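Local atomic coordinates of centrosomal protein of 104 kDa (Homo sapiens, PDB entry 5LPH), a protein that is required for making cilia and for the structural integrity of the ciliary tip, and carries a tubulin-binding TOG domain, the part described here. Residues R233-E236 / V237-A241. Sequence-based numbering, arbitrary orientation.
Sequences RVYE and VRETA
Over one face of the Arg238 guanidinium lies CA of Tyr235, 3.6 Å above the plane and off-centre, together with the Val234 carbonyl oxygen, while the edge turns to Arg233, whose O accepts a weak, bent bond from Arg238 NH1 at 3.0 Å. The Tyr235 ring stands steeply to this group, the planes 78° apart, and receives Arg238 NH2 at its edge, 3.7 Å from CD1 of Tyr235. An arginine suits the place because its long chain, bent at chi3 (-62°), folds back over the first turn and lets NH1 also reach the carbonyl of His232; with an alanine here, the Arg233 and His232 carbonyls would probably lose this donor and the Tyr235 ring the NH2 beside its edge. Glu239 OE1 comes obliquely to the Tyr235 ring, 3.3 Å from CE2. This is the N-terminal end of helix 235-252 and the residues leading into it, in the second HEAT repeat of the TOG domain. Val234 is the N-cap residue, its O accepting Arg238 N in the carbonyl plane. Glu236 O takes two donors from opposite faces, Thr240 N and Thr240 OG1, the latter 2.7 Å away; the short threonine side chain places its hydroxyl back against the helix. Buried Val237 meets Val234 CB through CG2 and packs on Met197.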
ATOM      1  N   ARG A 233      21.564   4.488   5.323  1.00 80.19           N
ATOM      2  CA  ARG A 233      22.856   4.476   4.613  1.00 82.64           C
ATOM      3  C   ARG A 233      22.887   5.303   3.315  1.00 82.11           C
ATOM      4  O   ARG A 233      23.937   5.808   2.918  1.00 83.03           O
ATOM      5  CB  ARG A 233      23.292   3.034   4.312  1.00 84.48           C
ATOM      6  CG  ARG A 233      22.531   2.347   3.188  1.00 87.99           C
ATOM      7  CD  ARG A 233      22.847   0.864   3.115  1.00 91.69           C
ATOM      8  NE  ARG A 233      22.203   0.249   1.950  1.00 96.12           N
ATOM      9  CZ  ARG A 233      20.908  -0.068   1.855  1.00100.49           C
ATOM     10  NH1 ARG A 233      20.059   0.150   2.863  1.00102.52           N
ATOM     11  NH2 ARG A 233      20.449  -0.613   0.730  1.00 99.63           N
ATOM     12  N   VAL A 234      21.730   5.438   2.675  1.00 82.08           N
ATOM     13  CA  VAL A 234      21.595   6.112   1.382  1.00 82.48           C
ATOM     14  C   VAL A 234      21.440   7.607   1.615  1.00 79.13           C
ATOM     15  O   VAL A 234      20.544   8.022   2.347  1.00 77.15           O
ATOM     16  CB  VAL A 234      20.371   5.579   0.594  1.00 85.17           C
ATOM     17  CG1 VAL A 234      20.244   6.254  -0.773  1.00 83.61           C
ATOM     18  CG2 VAL A 234      20.470   4.066   0.435  1.00 85.06           C
ATOM     19  N   TYR A 235      22.302   8.399   0.973  1.00 78.89           N
ATOM     20  CA  TYR A 235      22.314   9.861   1.127  1.00 80.02           C
ATOM     21  C   TYR A 235      20.966  10.500   0.790  1.00 74.86           C
ATOM     22  O   TYR A 235      20.457  11.338   1.539  1.00 73.40           O
ATOM     23  CB  TYR A 235      23.413  10.487   0.255  1.00 84.24           C
ATOM     24  CG  TYR A 235      23.430  12.008   0.283  1.00 89.74           C
ATOM     25  CD1 TYR A 235      24.017  12.700   1.344  1.00 91.49           C
ATOM     26  CD2 TYR A 235      22.845  12.754  -0.746  1.00 91.42           C
ATOM     27  CE1 TYR A 235      24.026  14.088   1.380  1.00 92.53           C
ATOM     28  CE2 TYR A 235      22.846  14.143  -0.718  1.00 93.96           C
ATOM     29  CZ  TYR A 235      23.439  14.805   0.346  1.00 94.23           C
ATOM     30  OH  TYR A 235      23.442  16.180   0.378  1.00 95.55           O
ATOM     31  N   GLU A 236      20.403  10.097  -0.343  1.00 72.69           N
ATOM     32  CA  GLU A 236      19.128  10.639  -0.820  1.00 72.64           C
ATOM     33  C   GLU A 236      17.943  10.366   0.144  1.00 69.95           C
ATOM     34  O   GLU A 236      17.027  11.192   0.255  1.00 68.41           O
ATOM     35  CB  GLU A 236      18.856  10.128  -2.239  1.00 73.63           C
ATOM     36  CG  GLU A 236      17.845  10.914  -3.049  1.00 75.52           C
ATOM     37  CD  GLU A 236      17.670  10.348  -4.449  1.00 75.92           C
ATOM     38  OE1 GLU A 236      17.217  11.083  -5.339  1.00 76.79           O
ATOM     39  OE2 GLU A 236      17.999   9.170  -4.671  1.00 75.89           O
ATOM     40  N   VAL A 237      17.970   9.230   0.848  1.00 67.33           N
ATOM     41  CA  VAL A 237      16.973   8.937   1.897  1.00 65.29           C
ATOM     42  C   VAL A 237      17.101   9.926   3.060  1.00 63.38           C
ATOM     43  O   VAL A 237      16.111  10.512   3.499  1.00 60.51           O
ATOM     44  CB  VAL A 237      17.071   7.472   2.409  1.00 64.49           C
ATOM     45  CG1 VAL A 237      16.273   7.269   3.702  1.00 64.70           C
ATOM     46  CG2 VAL A 237      16.602   6.506   1.332  1.00 63.92           C
ATOM     47  N   ARG A 238      18.321  10.098   3.558  1.00 63.85           N
ATOM     48  CA  ARG A 238      18.590  11.051   4.641  1.00 64.55           C
ATOM     49  C   ARG A 238      18.193  12.468   4.238  1.00 64.44           C
ATOM     50  O   ARG A 238      17.570  13.184   5.021  1.00 65.71           O
ATOM     51  CB  ARG A 238      20.068  11.030   5.027  1.00 66.13           C
ATOM     52  CG  ARG A 238      20.555   9.710   5.610  1.00 69.20           C
ATOM     53  CD  ARG A 238      21.879   9.894   6.335  1.00 71.68           C
ATOM     54  NE  ARG A 238      22.958  10.359   5.463  1.00 73.62           N
ATOM     55  CZ  ARG A 238      23.710   9.588   4.676  1.00 75.25           C
ATOM     56  NH1 ARG A 238      23.521   8.272   4.600  1.00 75.45           N
ATOM     57  NH2 ARG A 238      24.667  10.144   3.938  1.00 77.59           N
ATOM     58  N   GLU A 239      18.533  12.852   3.008  1.00 65.12           N
ATOM     59  CA  GLU A 239      18.204  14.179   2.485  1.00 67.10           C
ATOM     60  C   GLU A 239      16.687  14.439   2.425  1.00 63.06           C
ATOM     61  O   GLU A 239      16.244  15.553   2.695  1.00 61.11           O
ATOM     62  CB  GLU A 239      18.843  14.393   1.106  1.00 73.29           C
ATOM     63  CG  GLU A 239      18.803  15.835   0.604  1.00 80.27           C
ATOM     64  CD  GLU A 239      19.379  16.006  -0.797  1.00 86.92           C
ATOM     65  OE1 GLU A 239      19.756  15.003  -1.443  1.00 91.06           O
ATOM     66  OE2 GLU A 239      19.452  17.163  -1.265  1.00 91.09           O
ATOM     67  N   THR A 240      15.900  13.424   2.071  1.00 60.33           N
ATOM     68  CA  THR A 240      14.433  13.563   2.020  1.00 61.35           C
ATOM     69  C   THR A 240      13.829  13.661   3.430  1.00 62.60           C
ATOM     70  O   THR A 240      12.839  14.365   3.643  1.00 63.28           O
ATOM     71  CB  THR A 240      13.751  12.404   1.251  1.00 61.54           C
ATOM     72  OG1 THR A 240      14.480  12.099   0.055  1.00 58.79           O
ATOM     73  CG2 THR A 240      12.298  12.764   0.886  1.00 60.52           C
ATOM     74  N   ALA A 241      14.417  12.950   4.390  1.00 65.41           N
ATOM     75  CA  ALA A 241      14.002  13.056   5.802  1.00 67.16           C
ATOM     76  C   ALA A 241      14.136  14.490   6.323  1.00 66.33           C
ATOM     77  O   ALA A 241      13.239  14.997   7.015  1.00 68.30           O
ATOM     78  CB  ALA A 241      14.809  12.107   6.668  1.00 66.80           C
TER